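Local coordinates for hypothetic aldehyde deformylating oxygenase (Sulfolobus tokodaii, PDB 5V4T), which probably acts as a ferritin-like diiron oxidoreductase with aldehyde deformylating oxygenase activity, at residues 97-103 with 155-161; 112-117 with 197-202. All blocks are in the same frame, centred on the assembly; numbering follows the deposited sequence.

Contact 1: residues 97-103 with 155-161; sequences RWRENIA and LIEDKEY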
loop_
_atom_site.group_PDB
_atom_site.type_symbol
_atom_site.label_atom_id
_atom_site.label_comp_id
_atom_site.label_asym_id
_atom_site.label_seq_id
_atom_site.Cartn_x
_atom_site.Cartn_y
_atom_site.Cartn_z
ATOM N N ARG A 97 8.558 -11.374 -17.402
ATOM C CA ARG A 97 7.141 -11.627 -17.084
ATOM C C ARG A 97 6.663 -10.450 -16.240
ATOM O O ARG A 97 6.058 -10.661 -15.179
ATOM C CB ARG A 97 6.934 -12.941 -16.308
ATOM C CG ARG A 97 7.360 -14.196 -17.049
ATOM C CD ARG A 97 6.981 -15.391 -16.219
ATOM N NE ARG A 97 5.546 -15.736 -16.231
ATOM C CZ ARG A 97 5.121 -16.973 -15.957
ATOM N NH1 ARG A 97 6.008 -17.870 -15.672
ATOM N NH2 ARG A 97 3.846 -17.325 -16.053
ATOM N N TRP A 98 6.873 -9.229 -16.724
ATOM C CA TRP A 98 6.534 -8.036 -15.928
ATOM C C TRP A 98 5.042 -7.972 -15.566
ATOM O O TRP A 98 4.721 -7.602 -14.421
ATOM C CB TRP A 98 6.992 -6.784 -16.639
ATOM C CG TRP A 98 6.277 -6.494 -17.933
ATOM C CD1 TRP A 98 6.761 -6.725 -19.188
ATOM C CD2 TRP A 98 5.044 -5.765 -18.106
ATOM N NE1 TRP A 98 5.882 -6.243 -20.109
ATOM C CE2 TRP A 98 4.818 -5.661 -19.484
ATOM C CE3 TRP A 98 4.090 -5.225 -17.232
ATOM C CZ2 TRP A 98 3.695 -5.026 -20.009
ATOM C CZ3 TRP A 98 2.932 -4.617 -17.774
ATOM C CH2 TRP A 98 2.773 -4.526 -19.140
ATOM N N ARG A 99 4.133 -8.408 -16.439
ATOM C CA ARG A 99 2.680 -8.257 -16.181
ATOM C C ARG A 99 2.333 -9.106 -14.969
ATOM O O ARG A 99 1.763 -8.608 -13.999
ATOM C CB ARG A 99 1.828 -8.742 -17.353
ATOM C CG ARG A 99 0.849 -7.811 -18.027
ATOM C CD ARG A 99 0.323 -8.509 -19.313
ATOM N NE ARG A 99 0.270 -7.707 -20.553
ATOM C CZ ARG A 99 1.255 -7.559 -21.466
ATOM N NH1 ARG A 99 2.475 -8.166 -21.314
ATOM N NH2 ARG A 99 1.027 -6.756 -22.534
ATOM N N GLU A 100 2.699 -10.369 -14.990
ATOM C CA GLU A 100 2.399 -11.242 -13.819
ATOM C C GLU A 100 3.232 -10.916 -12.562
ATOM O O GLU A 100 2.737 -11.081 -11.392
ATOM C CB GLU A 100 2.497 -12.696 -14.213
ATOM C CG GLU A 100 1.303 -12.961 -15.119
ATOM C CD GLU A 100 1.205 -14.343 -15.688
ATOM O OE1 GLU A 100 2.237 -15.035 -15.862
ATOM O OE2 GLU A 100 0.060 -14.709 -15.985
ATOM N N ASN A 101 4.477 -10.481 -12.762
ATOM C CA ASN A 101 5.318 -10.141 -11.622
ATOM C C ASN A 101 4.842 -8.904 -10.864
ATOM O O ASN A 101 4.731 -8.912 -9.631
ATOM C CB ASN A 101 6.751 -9.973 -12.071
ATOM C CG ASN A 101 7.422 -11.322 -12.349
ATOM O OD1 ASN A 101 6.887 -12.368 -11.933
ATOM N ND2 ASN A 101 8.590 -11.322 -13.054
ATOM N N ILE A 102 4.495 -7.873 -11.614
ATOM C CA ILE A 102 3.881 -6.703 -11.008
ATOM C C ILE A 102 2.499 -7.003 -10.430
ATOM O O ILE A 102 2.169 -6.505 -9.339
ATOM C CB ILE A 102 3.791 -5.536 -11.992
ATOM C CG1 ILE A 102 5.176 -5.113 -12.386
ATOM C CG2 ILE A 102 3.152 -4.366 -11.322
ATOM C CD1 ILE A 102 5.217 -4.477 -13.757
ATOM N N ALA A 103 1.701 -7.774 -11.129
ATOM C CA ALA A 103 0.355 -8.051 -10.633
ATOM C C ALA A 103 0.380 -8.782 -9.301
ATOM O O ALA A 103 -0.487 -8.564 -8.458
ATOM C CB ALA A 103 -0.437 -8.825 -11.637
ATOM N N LEU A 155 -4.826 -9.143 -14.956
ATOM C CA LEU A 155 -3.513 -9.216 -15.523
ATOM C C LEU A 155 -2.902 -10.624 -15.407
ATOM O O LEU A 155 -1.888 -10.922 -16.053
ATOM C CB LEU A 155 -2.537 -8.248 -14.863
ATOM C CG LEU A 155 -2.877 -6.759 -15.051
ATOM C CD1 LEU A 155 -1.888 -5.903 -14.245
ATOM C CD2 LEU A 155 -2.937 -6.381 -16.528
ATOM N N ILE A 156 -3.481 -11.445 -14.530
ATOM C CA ILE A 156 -2.967 -12.803 -14.292
ATOM C C ILE A 156 -3.575 -13.801 -15.252
ATOM O O ILE A 156 -4.818 -13.957 -15.322
ATOM C CB ILE A 156 -3.256 -13.203 -12.837
ATOM C CG1 ILE A 156 -2.393 -12.331 -11.945
ATOM C CG2 ILE A 156 -2.924 -14.681 -12.594
ATOM C CD1 ILE A 156 -2.881 -12.253 -10.510
ATOM N N GLU A 157 -2.702 -14.557 -15.891
ATOM C CA GLU A 157 -3.131 -15.699 -16.694
ATOM C C GLU A 157 -2.663 -17.025 -16.127
ATOM O O GLU A 157 -3.426 -17.995 -16.093
ATOM C CB GLU A 157 -2.591 -15.600 -18.116
ATOM C CG GLU A 157 -2.431 -14.180 -18.630
ATOM C CD GLU A 157 -3.697 -13.620 -19.225
ATOM O OE1 GLU A 157 -4.792 -13.887 -18.665
ATOM O OE2 GLU A 157 -3.576 -12.908 -20.263
ATOM N N ASP A 158 -1.406 -17.075 -15.790
ATOM C CA ASP A 158 -0.836 -18.315 -15.216
ATOM C C ASP A 158 -1.148 -18.399 -13.729
ATOM O O ASP A 158 -0.410 -17.858 -12.911
ATOM C CB ASP A 158 0.643 -18.311 -15.442
ATOM C CG ASP A 158 1.348 -19.662 -15.137
ATOM O OD1 ASP A 158 0.856 -20.478 -14.350
ATOM O OD2 ASP A 158 2.497 -19.823 -15.657
ATOM N N LYS A 159 -2.213 -19.095 -13.426
ATOM C CA LYS A 159 -2.758 -19.164 -12.046
ATOM C C LYS A 159 -1.780 -19.782 -11.103
ATOM O O LYS A 159 -1.527 -19.245 -9.997
ATOM C CB LYS A 159 -4.089 -19.932 -12.019
ATOM C CG LYS A 159 -5.272 -19.263 -12.696
ATOM C CD LYS A 159 -6.491 -20.181 -12.612
ATOM C CE LYS A 159 -7.603 -19.562 -13.400
ATOM N NZ LYS A 159 -8.891 -20.121 -12.960
ATOM N N GLU A 160 -1.164 -20.882 -11.484
ATOM C CA GLU A 160 -0.185 -21.530 -10.618
ATOM C C GLU A 160 1.034 -20.665 -10.316
ATOM O O GLU A 160 1.450 -20.526 -9.143
ATOM C CB GLU A 160 0.207 -22.879 -11.263
ATOM C CG GLU A 160 1.204 -23.696 -10.480
ATOM C CD GLU A 160 1.679 -24.958 -11.221
ATOM O OE1 GLU A 160 1.096 -25.369 -12.265
ATOM O OE2 GLU A 160 2.654 -25.582 -10.716
ATOM N N TYR A 161 1.596 -19.974 -11.339
ATOM C CA TYR A 161 2.688 -19.112 -11.107
ATOM C C TYR A 161 2.310 -17.939 -10.162
ATOM O O TYR A 161 3.067 -17.556 -9.260
ATOM C CB TYR A 161 3.127 -18.498 -12.441
ATOM C CG TYR A 161 4.281 -17.558 -12.338
ATOM C CD1 TYR A 161 5.573 -17.979 -12.272
ATOM C CD2 TYR A 161 4.056 -16.168 -12.349
ATOM C CE1 TYR A 161 6.652 -17.062 -12.209
ATOM C CE2 TYR A 161 5.109 -15.270 -12.282
ATOM C CZ TYR A 161 6.411 -15.750 -12.267
ATOM O OH TYR A 161 7.468 -14.924 -12.174
HETATM O O HOH W 1 5.149 -20.602 -15.052
#
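The N-terminal end of helix 98-128 and the turn between helices 132-155 and 159-179 are joined by a salt-bridge network of R97, E100 and D158. R97 NH2 bonds D158 OD2 at 2.9 Å; OD2 lies in the guanidinium plane, while the nitrogen meets it on the anti side, tilted out of the carboxylate plane. The same NH2 bonds E100 OE1 at 2.8 Å, so one nitrogen serves two acids. A water joins R97 NH1 to D158 OD2. The guanidinium also lies flat on the Y161 ring, planes 14° apart, and R97 CZ is 3.7 Å from the ring centroid. This is a cation-pi stack. The bend at chi3 (76°) turns the R97 chain over that face. R97 and D158 stand at the N-cap positions of helices 98-128 and 159-179, and D158 OD1 caps its helix by accepting from Y161 N. The chain of buried E100, extended beyond CG, carries OE2 to the turn, where it accepts from D158 N and E157 N, both at 2.8 Å. The D158 N bond is nearly straight, at 172°. At the ring edge, Y161 OH donates to N101 OD1 at 2.6 Å, on a lone pair in the carbonyl plane. A103 CB packs on L155 CB at 3.9 Å.

Contact 2: residues 112-117 with 197-202; sequences GVLATV and LMEELK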
loop_
_atom_site.group_PDB
_atom_site.type_symbol
_atom_site.label_atom_id
_atom_site.label_comp_id
_atom_site.label_asym_id
_atom_site.label_seq_id
_atom_site.Cartn_x
_atom_site.Cartn_y
_atom_site.Cartn_z
ATOM N N GLY A 112 -3.408 -5.559 -2.192
ATOM C CA GLY A 112 -4.446 -6.449 -1.717
ATOM C C GLY A 112 -4.196 -7.049 -0.361
ATOM O O GLY A 112 -5.113 -7.647 0.194
ATOM N N VAL A 113 -2.992 -6.894 0.175
ATOM C CA VAL A 113 -2.722 -7.348 1.559
ATOM C C VAL A 113 -2.211 -6.185 2.423
ATOM O O VAL A 113 -2.932 -5.769 3.359
ATOM C CB VAL A 113 -1.723 -8.497 1.559
ATOM C CG1 VAL A 113 -1.480 -8.877 3.013
ATOM C CG2 VAL A 113 -2.285 -9.669 0.805
ATOM N N LEU A 114 -1.071 -5.617 2.107
ATOM C CA LEU A 114 -0.459 -4.569 2.930
ATOM C C LEU A 114 -1.315 -3.333 2.978
ATOM O O LEU A 114 -1.611 -2.850 4.063
ATOM C CB LEU A 114 0.930 -4.214 2.434
ATOM C CG LEU A 114 1.924 -5.285 2.751
ATOM C CD1 LEU A 114 3.094 -5.043 1.846
ATOM C CD2 LEU A 114 2.304 -5.115 4.247
ATOM N N ALA A 115 -1.696 -2.810 1.829
ATOM C CA ALA A 115 -2.486 -1.554 1.798
ATOM C C ALA A 115 -3.817 -1.757 2.462
ATOM O O ALA A 115 -4.310 -0.848 3.139
ATOM C CB ALA A 115 -2.667 -1.006 0.391
ATOM N N THR A 116 -4.453 -2.929 2.276
ATOM C CA THR A 116 -5.709 -3.235 2.886
ATOM C C THR A 116 -5.640 -3.082 4.411
ATOM O O THR A 116 -6.492 -2.423 5.037
ATOM C CB THR A 116 -6.206 -4.665 2.482
ATOM O OG1 THR A 116 -6.262 -4.751 1.045
ATOM C CG2 THR A 116 -7.543 -4.944 3.109
ATOM N N VAL A 117 -4.556 -3.605 5.011
ATOM C CA VAL A 117 -4.335 -3.470 6.452
ATOM C C VAL A 117 -4.025 -2.022 6.885
ATOM O O VAL A 117 -4.638 -1.499 7.825
ATOM C CB VAL A 117 -3.241 -4.428 6.901
ATOM C CG1 VAL A 117 -2.842 -4.165 8.342
ATOM C CG2 VAL A 117 -3.750 -5.839 6.710
ATOM N N LEU A 197 -5.172 -11.154 10.205
ATOM C CA LEU A 197 -5.914 -10.572 9.107
ATOM C C LEU A 197 -5.163 -10.707 7.792
ATOM O O LEU A 197 -5.776 -11.079 6.789
ATOM C CB LEU A 197 -6.217 -9.106 9.424
ATOM C CG LEU A 197 -6.736 -8.341 8.220
ATOM C CD1 LEU A 197 -8.070 -8.848 7.707
ATOM C CD2 LEU A 197 -6.870 -6.936 8.699
ATOM N N MET A 198 -3.854 -10.459 7.796
ATOM C CA MET A 198 -3.077 -10.620 6.584
ATOM C C MET A 198 -3.190 -12.012 6.036
ATOM O O MET A 198 -3.261 -12.189 4.815
ATOM C CB MET A 198 -1.630 -10.190 6.771
ATOM C CG MET A 198 -1.480 -8.712 7.040
ATOM S SD MET A 198 0.200 -8.351 7.592
ATOM C CE MET A 198 0.968 -8.252 6.016
ATOM N N GLU A 199 -3.177 -13.040 6.917
ATOM C CA GLU A 199 -3.293 -14.404 6.441
ATOM C C GLU A 199 -4.605 -14.653 5.776
ATOM O O GLU A 199 -4.680 -15.357 4.804
ATOM C CB GLU A 199 -3.105 -15.334 7.644
ATOM C CG GLU A 199 -1.715 -15.277 8.200
ATOM C CD GLU A 199 -0.743 -16.256 7.478
ATOM O OE1 GLU A 199 -1.085 -16.912 6.444
ATOM O OE2 GLU A 199 0.346 -16.420 8.045
ATOM N N GLU A 200 -5.696 -14.082 6.310
ATOM C CA GLU A 200 -6.987 -14.242 5.710
ATOM C C GLU A 200 -7.076 -13.530 4.351
ATOM O O GLU A 200 -7.654 -14.001 3.408
ATOM C CB GLU A 200 -8.068 -13.780 6.640
ATOM C CG GLU A 200 -8.036 -14.582 7.939
ATOM C CD GLU A 200 -8.708 -15.988 8.051
ATOM O OE1 GLU A 200 -8.951 -16.801 7.039
ATOM O OE2 GLU A 200 -8.971 -16.244 9.308
ATOM N N LEU A 201 -6.484 -12.350 4.267
ATOM C CA LEU A 201 -6.404 -11.643 2.978
ATOM C C LEU A 201 -5.609 -12.393 1.906
ATOM O O LEU A 201 -5.996 -12.437 0.763
ATOM C CB LEU A 201 -5.824 -10.269 3.199
ATOM C CG LEU A 201 -6.664 -9.295 4.027
ATOM C CD1 LEU A 201 -5.902 -8.034 4.436
ATOM C CD2 LEU A 201 -7.911 -8.893 3.273
ATOM N N LYS A 202 -4.508 -12.959 2.293
ATOM C CA LYS A 202 -3.715 -13.811 1.385
ATOM C C LYS A 202 -4.577 -14.933 0.845
ATOM O O LYS A 202 -4.609 -15.175 -0.341
ATOM C CB LYS A 202 -2.526 -14.374 2.118
ATOM C CG LYS A 202 -1.566 -15.236 1.269
ATOM C CD LYS A 202 -0.725 -16.116 2.174
ATOM C CE LYS A 202 -0.273 -17.342 1.454
ATOM N NZ LYS A 202 0.428 -18.235 2.420
#
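L201 and T116 meet tip to tip, with L201 CD1 3.7 Å from T116 CG2. The L201 side chain is a knob in a hole formed by G112, V113, T116 and V117. Its CB lies near G112 O, while CD1 reaches V117 CG2 at 3.8 Å, where the two side chains pass at a slant. M198 lies across V113 and V117 at about a right angle to each. Its CG touches V117 CG2 at 3.7 Å. The bend at chi3 (83°) turns CE back to V113 CG1, at 3.9 Å, and to L114 CD2, at 3.8 Å. An alanine here would probably open a gap beside V113 and L114, where CE now packs, and leave V117 CG2 short of a neighbour. V117 CG2 meets L197 CD2 as well as M198 and L201. No hydrogen bond joins the two segments. R205, further along helix 191-211, bonds G112 O. Around G112-A115 helix 98-128 has a wider pi-type turn, next to the iron ligand E111. The axes of the two short segments approach to 9.2 Å, with their N-to-C directions 138° apart. The contact is a single knob-into-hole within apolar packing of helix 191-211 against a helix of the ferritin-like diiron bundle.

From the N terminus, helices 10-23 to 80-93 come before either contact, and helix 49-67 brings the iron ligand E57. Helix 98-128 then carries the first segment of both contacts, with E111 between them. The chain returns through helix 132-155, which holds E145 and H148, and contact 1 closes this loop at 155-161. Helix 159-179 and the short helix 181-184 lead on to helix 191-211, where contact 2 closes a second loop at 197-202. The segments alternate, so the two loops cross. Contact 1 ties the start of helix 98-128 to an interhelical turn; contact 2 ties its middle to the last helix. Their centres lie 19 Å apart.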